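Local coordinates for protein methyltransferase (Streptomyces avermitilis, PDB 3GIW) that is of unknown function but binds S-adenosyl-L-homocysteine through a Rossmann-like fold and is probably a methyltransferase, at residues Pro104-Asp112 with Pro150-Leu158; Leu241-Trp252 with Arg263-Ala274. All coordinates share one frame; numbering follows the deposited sequence. Where two conformers were deposited one is given.

How the contacts relate
Contact 1 and contact 2 sit on opposite sides of the chain's centre, their centres about 27 Å apart and their nearest atoms about 13 Å apart. Contact 1 closes before contact 2 opens along the chain, and both build on the same seven-stranded mixed sheet. Contact 1 packs segment 150-158 against strand 107-112, next to the edge strand 132-137. Contact 2 pairs strand 269-275 with the other outermost strand, 240-248. Strand 107-112 runs on to Asp112, which binds S-adenosyl-L-homocysteine, absent from this model, while the side chain of Val108 stays about 10 Å from that of Arg63 of the site; the side chain of Met269 (selenomethionine here) lies about 4 Å from that of Asn62, another site residue.

Contact 1. Residues Pro104-Asp112 with Pro150-Leu158; sequences PESRVVYVD and PELRDTLDL
Strand 107-112 runs past the helical turn 150-153 and the loop that follows it, with Val109 nearest Leu152 (CA to CA 6.1 Å) and Arg107 nearest Leu156, and no direct hydrogen bond joins the two segments. Val109 carries the apolar part through one methyl: chi1 of 174° puts CG1 anti to the backbone N and CG2 anti to the carbonyl carbon, and it is CG2 that lies 3.7 Å from Leu156 CG and also meets Thr155 CB and, more loosely, Leu152 CG. A compact beta-branched residue suits a strand whose face is covered so closely. Thr155 presents methyl CG2 to the strand, 3.9 Å from Val108 O, while its OG1 bonds back to Glu151 O within its own turn; the modelled 2.5 Å is unusually short and its exact value doubtful. The strand belongs to the parallel part of the Rossmann-like sheet found in class I methyltransferases, and segment 150-158 lies over one face of it, where Leu152 also touches Leu83 of strand 81-85 and Thr155 touches Ala134 of strand 132-137. On the other face, Val108 packs on Leu95 and His96 of helix 95-102. Arg107 suits its place because its long aliphatic stem can lie on the loop while its charged end reaches the Asp157 side: CB touches Leu156 CD2 at 3.8 Å, and CD passes 3.3 Å from Thr155 O, a buried carbonyl with no hydrogen-bond partner in the model. Farther out, the guanidinium edge meets Asp157 CB. In the conformer described, a water links the two charged groups, accepting from Arg107 NH1 at 3.1 Å and donating to Asp157 OD2 at 2.8 Å. The Asp157 carboxylate is also held by Thr159 and by a salt bridge to Arg160.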
loop_
_atom_site.group_PDB
_atom_site.type_symbol
_atom_site.label_atom_id
_atom_site.label_comp_id
_atom_site.label_asym_id
_atom_site.label_seq_id
_atom_site.Cartn_x
_atom_site.Cartn_y
_atom_site.Cartn_z
ATOM N N PRO A 104 -13.569 -17.610 -1.823
ATOM C CA PRO A 104 -13.651 -17.321 -3.262
ATOM C C PRO A 104 -14.583 -16.197 -3.677
ATOM O O PRO A 104 -14.355 -15.565 -4.713
ATOM C CB PRO A 104 -14.135 -18.647 -3.874
ATOM C CG PRO A 104 -13.834 -19.657 -2.882
ATOM C CD PRO A 104 -13.815 -19.032 -1.531
ATOM N N GLU A 105 -15.611 -15.927 -2.872
ATOM C CA GLU A 105 -16.572 -14.877 -3.183
ATOM C C GLU A 105 -16.055 -13.455 -2.916
ATOM O O GLU A 105 -16.751 -12.476 -3.213
ATOM C CB GLU A 105 -17.897 -15.136 -2.427
ATOM C CG GLU A 105 -17.912 -14.882 -0.923
ATOM C CD GLU A 105 -17.294 -15.988 -0.072
ATOM O OE1 GLU A 105 -16.734 -16.957 -0.636
ATOM O OE2 GLU A 105 -17.384 -15.876 1.192
ATOM N N SER A 106 -14.840 -13.341 -2.386
ATOM C CA SER A 106 -14.273 -12.016 -2.080
ATOM C C SER A 106 -14.213 -11.099 -3.321
ATOM O O SER A 106 -14.039 -11.550 -4.466
ATOM C CB SER A 106 -12.889 -12.097 -1.394
ATOM O OG SER A 106 -12.898 -12.897 -0.213
ATOM N N ARG A 107 -14.366 -9.805 -3.048
ATOM C CA ARG A 107 -14.427 -8.749 -4.063
ATOM C C ARG A 107 -13.324 -7.714 -3.794
ATOM O O ARG A 107 -13.124 -7.333 -2.636
ATOM C CB ARG A 107 -15.780 -8.043 -3.993
ATOM C CG ARG A 107 -16.983 -8.958 -4.136
ATOM C CD ARG A 107 -18.239 -8.273 -3.635
ATOM N NE ARG A 107 -19.449 -8.986 -4.084
ATOM C CZ ARG A 107 -20.697 -8.679 -3.731
ATOM N NH1 ARG A 107 -20.951 -7.661 -2.915
ATOM N NH2 ARG A 107 -21.705 -9.394 -4.206
ATOM N N VAL A 108 -12.627 -7.266 -4.844
ATOM C CA VAL A 108 -11.514 -6.318 -4.689
ATOM C C VAL A 108 -11.567 -5.287 -5.799
ATOM O O VAL A 108 -11.730 -5.630 -6.981
ATOM C CB VAL A 108 -10.133 -7.032 -4.730
ATOM C CG1 VAL A 108 -9.013 -6.035 -4.553
ATOM C CG2 VAL A 108 -10.093 -8.155 -3.691
ATOM N N VAL A 109 -11.481 -4.022 -5.410
ATOM C CA VAL A 109 -11.279 -2.930 -6.367
ATOM C C VAL A 109 -9.850 -2.405 -6.150
ATOM O O VAL A 109 -9.501 -1.983 -5.050
ATOM C CB VAL A 109 -12.286 -1.783 -6.217
ATOM C CG1 VAL A 109 -11.967 -0.579 -7.123
ATOM C CG2 VAL A 109 -13.694 -2.282 -6.479
ATOM N N TYR A 110 -9.068 -2.370 -7.235
ATOM C CA TYR A 110 -7.729 -1.828 -7.247
ATOM C C TYR A 110 -7.701 -0.443 -7.900
ATOM O O TYR A 110 -8.437 -0.186 -8.884
ATOM C CB TYR A 110 -6.891 -2.736 -8.086
ATOM C CG TYR A 110 -6.635 -4.131 -7.577
ATOM C CD1 TYR A 110 -5.721 -4.356 -6.574
ATOM C CD2 TYR A 110 -7.229 -5.240 -8.168
ATOM C CE1 TYR A 110 -5.352 -5.650 -6.186
ATOM C CE2 TYR A 110 -6.902 -6.557 -7.771
ATOM C CZ TYR A 110 -5.940 -6.767 -6.767
ATOM O OH TYR A 110 -5.546 -8.030 -6.366
ATOM N N VAL A 111 -6.833 0.434 -7.412
ATOM C CA VAL A 111 -6.773 1.810 -7.866
ATOM C C VAL A 111 -5.321 2.271 -7.955
ATOM O O VAL A 111 -4.535 2.062 -7.049
ATOM C CB VAL A 111 -7.510 2.748 -6.868
ATOM C CG1 VAL A 111 -7.530 4.180 -7.385
ATOM C CG2 VAL A 111 -8.939 2.222 -6.575
ATOM N N ASP A 112 -4.924 2.865 -9.077
ATOM C CA ASP A 112 -3.616 3.523 -9.171
ATOM C C ASP A 112 -3.700 4.671 -10.172
ATOM O O ASP A 112 -4.666 4.757 -10.944
ATOM C CB ASP A 112 -2.480 2.527 -9.575
ATOM C CG ASP A 112 -1.096 2.929 -9.052
ATOM O OD1 ASP A 112 -0.410 3.781 -9.641
ATOM O OD2 ASP A 112 -0.641 2.364 -8.043
ATOM N N PRO A 150 -18.014 3.684 -11.621
ATOM C CA PRO A 150 -18.944 2.586 -11.872
ATOM C C PRO A 150 -18.297 1.208 -11.656
ATOM O O PRO A 150 -18.987 0.261 -11.246
ATOM C CB PRO A 150 -19.375 2.803 -13.332
ATOM C CG PRO A 150 -18.372 3.740 -13.899
ATOM C CD PRO A 150 -17.793 4.532 -12.803
ATOM N N GLU A 151 -16.992 1.095 -11.906
ATOM C CA GLU A 151 -16.286 -0.164 -11.697
ATOM C C GLU A 151 -16.332 -0.565 -10.238
ATOM O O GLU A 151 -16.445 -1.747 -9.910
ATOM C CB GLU A 151 -14.815 -0.049 -12.129
ATOM C CG GLU A 151 -14.621 0.174 -13.622
ATOM C CD GLU A 151 -14.545 1.654 -14.031
ATOM O OE1 GLU A 151 -14.925 2.567 -13.259
ATOM O OE2 GLU A 151 -14.090 1.901 -15.164
ATOM N N LEU A 152 -16.261 0.436 -9.373
ATOM C CA LEU A 152 -16.302 0.225 -7.934
ATOM C C LEU A 152 -17.705 -0.104 -7.478
ATOM O O LEU A 152 -17.902 -1.083 -6.756
ATOM C CB LEU A 152 -15.819 1.458 -7.191
ATOM C CG LEU A 152 -15.727 1.303 -5.679
ATOM C CD1 LEU A 152 -14.589 2.186 -5.175
ATOM C CD2 LEU A 152 -17.028 1.695 -5.029
ATOM N N ARG A 153 -18.678 0.676 -7.946
ATOM C CA ARG A 153 -20.077 0.474 -7.517
ATOM C C ARG A 153 -20.702 -0.796 -8.051
ATOM O O ARG A 153 -21.656 -1.283 -7.452
ATOM C CB ARG A 153 -20.947 1.667 -7.894
ATOM C CG ARG A 153 -20.650 2.882 -7.095
ATOM C CD ARG A 153 -20.984 2.650 -5.632
ATOM N NE ARG A 153 -20.653 3.819 -4.844
ATOM C CZ ARG A 153 -21.466 4.447 -3.995
ATOM N NH1 ARG A 153 -22.699 4.008 -3.733
ATOM N NH2 ARG A 153 -21.005 5.509 -3.355
ATOM N N ASP A 154 -20.190 -1.302 -9.173
ATOM C CA ASP A 154 -20.569 -2.623 -9.681
ATOM C C ASP A 154 -19.861 -3.776 -9.037
ATOM O O ASP A 154 -20.208 -4.936 -9.306
ATOM C CB ASP A 154 -20.369 -2.718 -11.198
ATOM C CG ASP A 154 -21.363 -1.877 -11.971
ATOM O OD1 ASP A 154 -22.405 -1.496 -11.395
ATOM O OD2 ASP A 154 -21.079 -1.601 -13.160
ATOM N N THR A 155 -18.852 -3.476 -8.212
ATOM C CA THR A 155 -18.041 -4.515 -7.628
ATOM C C THR A 155 -18.313 -4.649 -6.131
ATOM O O THR A 155 -18.577 -5.742 -5.665
ATOM C CB THR A 155 -16.536 -4.266 -7.930
ATOM O OG1 THR A 155 -16.370 -4.207 -9.364
ATOM C CG2 THR A 155 -15.649 -5.392 -7.383
ATOM N N LEU A 156 -18.228 -3.541 -5.390
ATOM C CA LEU A 156 -18.408 -3.517 -3.948
ATOM C C LEU A 156 -19.820 -3.079 -3.546
ATOM O O LEU A 156 -20.456 -2.260 -4.222
ATOM C CB LEU A 156 -17.407 -2.578 -3.299
ATOM C CG LEU A 156 -15.931 -2.815 -3.621
ATOM C CD1 LEU A 156 -15.058 -1.797 -2.859
ATOM C CD2 LEU A 156 -15.539 -4.280 -3.366
ATOM N N ASP A 157 -20.284 -3.623 -2.423
ATOM C CA ASP A 157 -21.510 -3.214 -1.759
ATOM C C ASP A 157 -21.119 -2.382 -0.559
ATOM O O ASP A 157 -20.646 -2.908 0.462
ATOM C CB ASP A 157 -22.264 -4.473 -1.338
ATOM C CG ASP A 157 -23.532 -4.194 -0.577
ATOM O OD1 ASP A 157 -23.771 -3.053 -0.135
ATOM O OD2 ASP A 157 -24.330 -5.167 -0.409
ATOM N N LEU A 158 -21.273 -1.074 -0.633
ATOM C CA LEU A 158 -20.805 -0.199 0.450
ATOM C C LEU A 158 -21.721 -0.150 1.676
ATOM O O LEU A 158 -21.481 0.629 2.614
ATOM C CB LEU A 158 -20.509 1.213 -0.069
ATOM C CG LEU A 158 -19.479 1.301 -1.213
ATOM C CD1 LEU A 158 -19.211 2.790 -1.504
ATOM C CD2 LEU A 158 -18.190 0.542 -0.853
HETATM O O HOH W 1 -23.693 -7.693 -1.368
#

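Contact 2. Residues Leu241-Trp252 with Arg263-Ala274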
loop_
_atom_site.group_PDB
_atom_site.type_symbol
_atom_site.label_atom_id
_atom_site.label_comp_id
_atom_site.label_asym_id
_atom_site.label_seq_id
_atom_site.Cartn_x
_atom_site.Cartn_y
_atom_site.Cartn_z
ATOM N N LEU A 241 -7.528 -0.037 16.942
ATOM C CA LEU A 241 -6.339 -0.733 16.441
ATOM C C LEU A 241 -6.329 -2.196 16.806
ATOM O O LEU A 241 -6.608 -2.565 17.962
ATOM C CB LEU A 241 -5.026 -0.094 16.951
ATOM C CG LEU A 241 -4.600 1.196 16.246
ATOM C CD1 LEU A 241 -3.667 2.053 17.141
ATOM C CD2 LEU A 241 -3.951 0.937 14.901
ATOM N N VAL A 242 -5.997 -3.039 15.837
ATOM C CA VAL A 242 -5.688 -4.439 16.081
ATOM C C VAL A 242 -4.308 -4.529 16.760
ATOM O O VAL A 242 -3.353 -3.871 16.316
ATOM C CB VAL A 242 -5.681 -5.241 14.746
ATOM C CG1 VAL A 242 -5.297 -6.726 14.963
ATOM C CG2 VAL A 242 -7.059 -5.126 14.058
ATOM N N GLU A 243 -4.157 -5.308 17.824
ATOM C CA GLU A 243 -2.857 -5.480 18.463
ATOM C C GLU A 243 -1.900 -6.059 17.413
ATOM O O GLU A 243 -2.308 -6.875 16.607
ATOM C CB GLU A 243 -2.949 -6.387 19.723
ATOM C CG GLU A 243 -3.356 -7.841 19.434
ATOM C CD GLU A 243 -2.206 -8.765 19.001
ATOM O OE1 GLU A 243 -1.009 -8.416 19.188
ATOM O OE2 GLU A 243 -2.531 -9.862 18.471
ATOM N N PRO A 244 -0.625 -5.646 17.436
ATOM C CA PRO A 244 0.086 -4.845 18.424
ATOM C C PRO A 244 0.046 -3.321 18.208
ATOM O O PRO A 244 0.870 -2.595 18.780
ATOM C CB PRO A 244 1.519 -5.352 18.272
ATOM C CG PRO A 244 1.636 -5.656 16.810
ATOM C CD PRO A 244 0.288 -6.172 16.393
ATOM N N GLY A 245 -0.911 -2.824 17.432
ATOM C CA GLY A 245 -0.967 -1.397 17.159
ATOM C C GLY A 245 -0.101 -0.975 15.980
ATOM O O GLY A 245 -0.028 -1.666 14.964
ATOM N N ILE A 246 0.471 0.208 16.097
ATOM C CA ILE A 246 1.283 0.784 15.026
ATOM C C ILE A 246 2.754 0.477 15.326
ATOM O O ILE A 246 3.315 0.998 16.300
ATOM C CB ILE A 246 1.077 2.327 14.894
ATOM C CG1 ILE A 246 -0.415 2.677 14.705
ATOM C CG2 ILE A 246 1.926 2.907 13.764
ATOM C CD1 ILE A 246 -0.741 4.188 14.937
ATOM N N VAL A 247 3.319 -0.436 14.548
ATOM C CA VAL A 247 4.676 -0.949 14.789
ATOM C C VAL A 247 5.444 -1.107 13.501
ATOM O O VAL A 247 4.871 -1.058 12.419
ATOM C CB VAL A 247 4.653 -2.309 15.497
ATOM C CG1 VAL A 247 3.940 -2.238 16.859
ATOM C CG2 VAL A 247 3.996 -3.398 14.622
ATOM N N GLN A 248 6.767 -1.212 13.574
ATOM C CA GLN A 248 7.510 -1.501 12.359
ATOM C C GLN A 248 6.965 -2.762 11.674
ATOM O O GLN A 248 6.623 -3.713 12.334
ATOM C CB GLN A 248 9.009 -1.637 12.628
ATOM C CG GLN A 248 9.707 -0.319 12.958
ATOM C CD GLN A 248 11.210 -0.580 13.081
ATOM O OE1 GLN A 248 11.674 -1.190 14.051
ATOM N NE2 GLN A 248 11.969 -0.176 12.046
ATOM N N VAL A 249 6.882 -2.754 10.347
ATOM C CA VAL A 249 6.163 -3.812 9.638
ATOM C C VAL A 249 6.665 -5.206 9.935
ATOM O O VAL A 249 5.844 -6.150 9.987
ATOM C CB VAL A 249 6.086 -3.622 8.103
ATOM C CG1 VAL A 249 5.156 -2.496 7.767
ATOM C CG2 VAL A 249 7.449 -3.429 7.428
ATOM N N HIS A 250 7.964 -5.403 10.172
ATOM C CA HIS A 250 8.490 -6.744 10.429
ATOM C C HIS A 250 8.147 -7.252 11.831
ATOM O O HIS A 250 8.390 -8.419 12.142
ATOM C CB HIS A 250 9.990 -6.786 10.176
ATOM C CG HIS A 250 10.780 -5.979 11.146
ATOM N ND1 HIS A 250 10.536 -4.636 11.372
ATOM C CD2 HIS A 250 11.841 -6.304 11.924
ATOM C CE1 HIS A 250 11.402 -4.182 12.261
ATOM N NE2 HIS A 250 12.212 -5.171 12.605
ATOM N N LYS A 251 7.602 -6.382 12.657
ATOM C CA LYS A 251 7.145 -6.717 14.006
ATOM C C LYS A 251 5.618 -6.909 14.124
ATOM O O LYS A 251 5.109 -7.153 15.220
ATOM C CB LYS A 251 7.611 -5.607 14.981
ATOM C CG LYS A 251 9.110 -5.493 15.050
ATOM C CD LYS A 251 9.582 -4.487 16.088
ATOM C CE LYS A 251 11.081 -4.363 16.016
ATOM N NZ LYS A 251 11.648 -3.573 17.158
ATOM N N TRP A 252 4.898 -6.764 13.010
ATOM C CA TRP A 252 3.440 -6.925 12.982
ATOM C C TRP A 252 3.085 -8.373 12.617
ATOM O O TRP A 252 3.254 -8.781 11.473
ATOM C CB TRP A 252 2.791 -5.932 12.002
ATOM C CG TRP A 252 1.305 -5.774 12.127
ATOM C CD1 TRP A 252 0.664 -4.830 12.859
ATOM C CD2 TRP A 252 0.282 -6.622 11.562
ATOM N NE1 TRP A 252 -0.698 -5.008 12.775
ATOM C CE2 TRP A 252 -0.956 -6.116 12.007
ATOM C CE3 TRP A 252 0.294 -7.730 10.711
ATOM C CZ2 TRP A 252 -2.190 -6.706 11.641
ATOM C CZ3 TRP A 252 -0.930 -8.329 10.360
ATOM C CH2 TRP A 252 -2.145 -7.800 10.814
ATOM N N ARG A 263 17.522 -5.878 11.095
ATOM C CA ARG A 263 17.735 -4.923 12.162
ATOM C C ARG A 263 16.626 -3.857 12.112
ATOM O O ARG A 263 16.071 -3.622 11.040
ATOM C CB ARG A 263 19.107 -4.262 11.965
ATOM C CG ARG A 263 20.243 -5.252 11.868
ATOM C CD ARG A 263 21.547 -4.553 11.516
ATOM N NE ARG A 263 21.468 -3.900 10.224
ATOM C CZ ARG A 263 22.412 -3.120 9.736
ATOM N NH1 ARG A 263 23.536 -2.916 10.395
ATOM N NH2 ARG A 263 22.249 -2.587 8.539
ATOM N N ASP A 264 16.348 -3.167 13.217
ATOM C CA ASP A 264 15.329 -2.119 13.177
ATOM C C ASP A 264 15.674 -1.043 12.153
ATOM O O ASP A 264 14.779 -0.524 11.506
ATOM C CB ASP A 264 15.062 -1.512 14.554
ATOM C CG ASP A 264 14.431 -2.489 15.546
ATOM O OD1 ASP A 264 14.107 -3.647 15.213
ATOM O OD2 ASP A 264 14.253 -1.985 16.667
ATOM N N GLU A 265 16.965 -0.725 11.988
ATOM C CA GLU A 265 17.371 0.316 11.079
ATOM C C GLU A 265 17.132 -0.058 9.612
ATOM O O GLU A 265 17.153 0.807 8.757
ATOM C CB GLU A 265 18.836 0.694 11.242
ATOM C CG GLU A 265 19.858 -0.417 10.983
ATOM C CD GLU A 265 21.241 0.172 10.863
ATOM O OE1 GLU A 265 21.533 0.730 9.754
ATOM O OE2 GLU A 265 22.010 0.148 11.865
ATOM N N ASP A 266 16.901 -1.352 9.344
ATOM C CA ASP A 266 16.680 -1.847 7.967
ATOM C C ASP A 266 15.228 -1.722 7.483
ATOM O O ASP A 266 14.929 -2.125 6.365
ATOM C CB ASP A 266 17.144 -3.318 7.831
ATOM C CG ASP A 266 18.602 -3.510 8.156
ATOM O OD1 ASP A 266 19.403 -2.590 7.931
ATOM O OD2 ASP A 266 18.937 -4.622 8.670
ATOM N N ILE A 267 14.337 -1.190 8.318
ATOM C CA ILE A 267 12.892 -1.154 8.049
ATOM C C ILE A 267 12.425 0.294 8.292
ATOM O O ILE A 267 12.579 0.805 9.404
ATOM C CB ILE A 267 12.125 -2.174 8.976
ATOM C CG1 ILE A 267 12.583 -3.607 8.718
ATOM C CG2 ILE A 267 10.585 -2.011 8.825
ATOM C CD1 ILE A 267 12.274 -4.129 7.311
ATOM N N ALA A 268 11.827 0.917 7.291
ATOM C CA ALA A 268 11.399 2.320 7.387
ATOM C C ALA A 268 9.893 2.457 7.140
ATOM O O ALA A 268 9.447 3.500 6.626
ATOM C CB ALA A 268 12.218 3.240 6.414
HETATM N N MSE A 269 9.107 1.418 7.459
HETATM C CA MSE A 269 7.647 1.462 7.391
HETATM C C MSE A 269 7.062 1.082 8.715
HETATM O O MSE A 269 7.417 0.042 9.261
HETATM C CB MSE A 269 7.024 0.440 6.428
HETATM C CG MSE A 269 7.164 0.639 5.033
HETATM SE SE MSE A 269 6.362 2.221 4.288
HETATM C CE MSE A 269 6.679 1.578 2.526
ATOM N N TYR A 270 6.131 1.888 9.199
ATOM C CA TYR A 270 5.151 1.456 10.193
ATOM C C TYR A 270 4.010 0.741 9.492
ATOM O O TYR A 270 3.632 1.113 8.374
ATOM C CB TYR A 270 4.572 2.644 10.953
ATOM C CG TYR A 270 5.520 3.312 11.908
ATOM C CD1 TYR A 270 6.048 2.640 12.998
ATOM C CD2 TYR A 270 5.856 4.652 11.751
ATOM C CE1 TYR A 270 6.887 3.266 13.889
ATOM C CE2 TYR A 270 6.721 5.291 12.653
ATOM C CZ TYR A 270 7.237 4.585 13.708
ATOM O OH TYR A 270 8.095 5.157 14.648
ATOM N N GLY A 271 3.436 -0.251 10.143
ATOM C CA GLY A 271 2.204 -0.893 9.695
ATOM C C GLY A 271 1.170 -0.949 10.793
ATOM O O GLY A 271 1.498 -0.993 11.970
ATOM N N ALA A 272 -0.102 -0.875 10.374
ATOM C CA ALA A 272 -1.210 -0.922 11.303
ATOM C C ALA A 272 -2.508 -1.274 10.607
ATOM O O ALA A 272 -2.693 -0.982 9.414
ATOM C CB ALA A 272 -1.373 0.455 12.021
ATOM N N VAL A 273 -3.399 -1.908 11.377
ATOM C CA VAL A 273 -4.736 -2.286 10.918
ATOM C C VAL A 273 -5.692 -1.904 12.044
ATOM O O VAL A 273 -5.396 -2.150 13.231
ATOM C CB VAL A 273 -4.813 -3.797 10.680
ATOM C CG1 VAL A 273 -6.248 -4.241 10.268
ATOM C CG2 VAL A 273 -3.789 -4.218 9.624
ATOM N N ALA A 274 -6.840 -1.312 11.695
ATOM C CA ALA A 274 -7.801 -0.861 12.697
ATOM C C ALA A 274 -9.243 -0.984 12.179
ATOM O O ALA A 274 -9.499 -0.797 11.010
ATOM C CB ALA A 274 -7.549 0.561 13.094
HETATM O O HOH W 2 -2.275 -2.925 13.957
#
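Gln248 turns CG beside its backbone N (chi1 -71°) and extends beyond it, which carries the amide to the turn at Asp264, while chi1 of 67° swings the His250 ring onto Ile267. Gln248 NE2 donates to the backbone carbonyl O of Asp264 at 2.9 Å, the acceptor lying in the amide plane, and makes a weak bond to Ile267 O; the Asp264 carboxylate stands almost perpendicular to that amide. With an alanine in place of Gln248 the amide is gone, and Asp264 O would probably lose its side-chain donor, keeping the backbone N of Ile267, so that the 264-267 turn is tied less firmly to strand 240-248. Ile267 CG1 makes a CH-pi contact over one face of the His250 ring, 3.8 Å from its centroid; Lys251 CG covers the opposite face. The extended Lys251 chain reaches the Asp264 carboxylate, NZ lying 3.1 Å from OD2 in a salt bridge with weak hydrogen bonds. Beyond the turn, strands 240-248 and 269-275 form the antiparallel end of the methyltransferase sheet. Val247 and Gly271 are a hydrogen-bonded pair, Gly271 N donating to Val247 O at 2.8 Å; a side chain on Gly271 would be tight against Val249 CG1. Beyond the break in strand 240-248, Val242 N bonds Val273 O. There a water accepts from Trp252 NE1 and Val273 N and lies 2.8 Å from Val242 O and Gly245 O, and Trp252 CZ2 lies 3.6 Å from Val273 CG2.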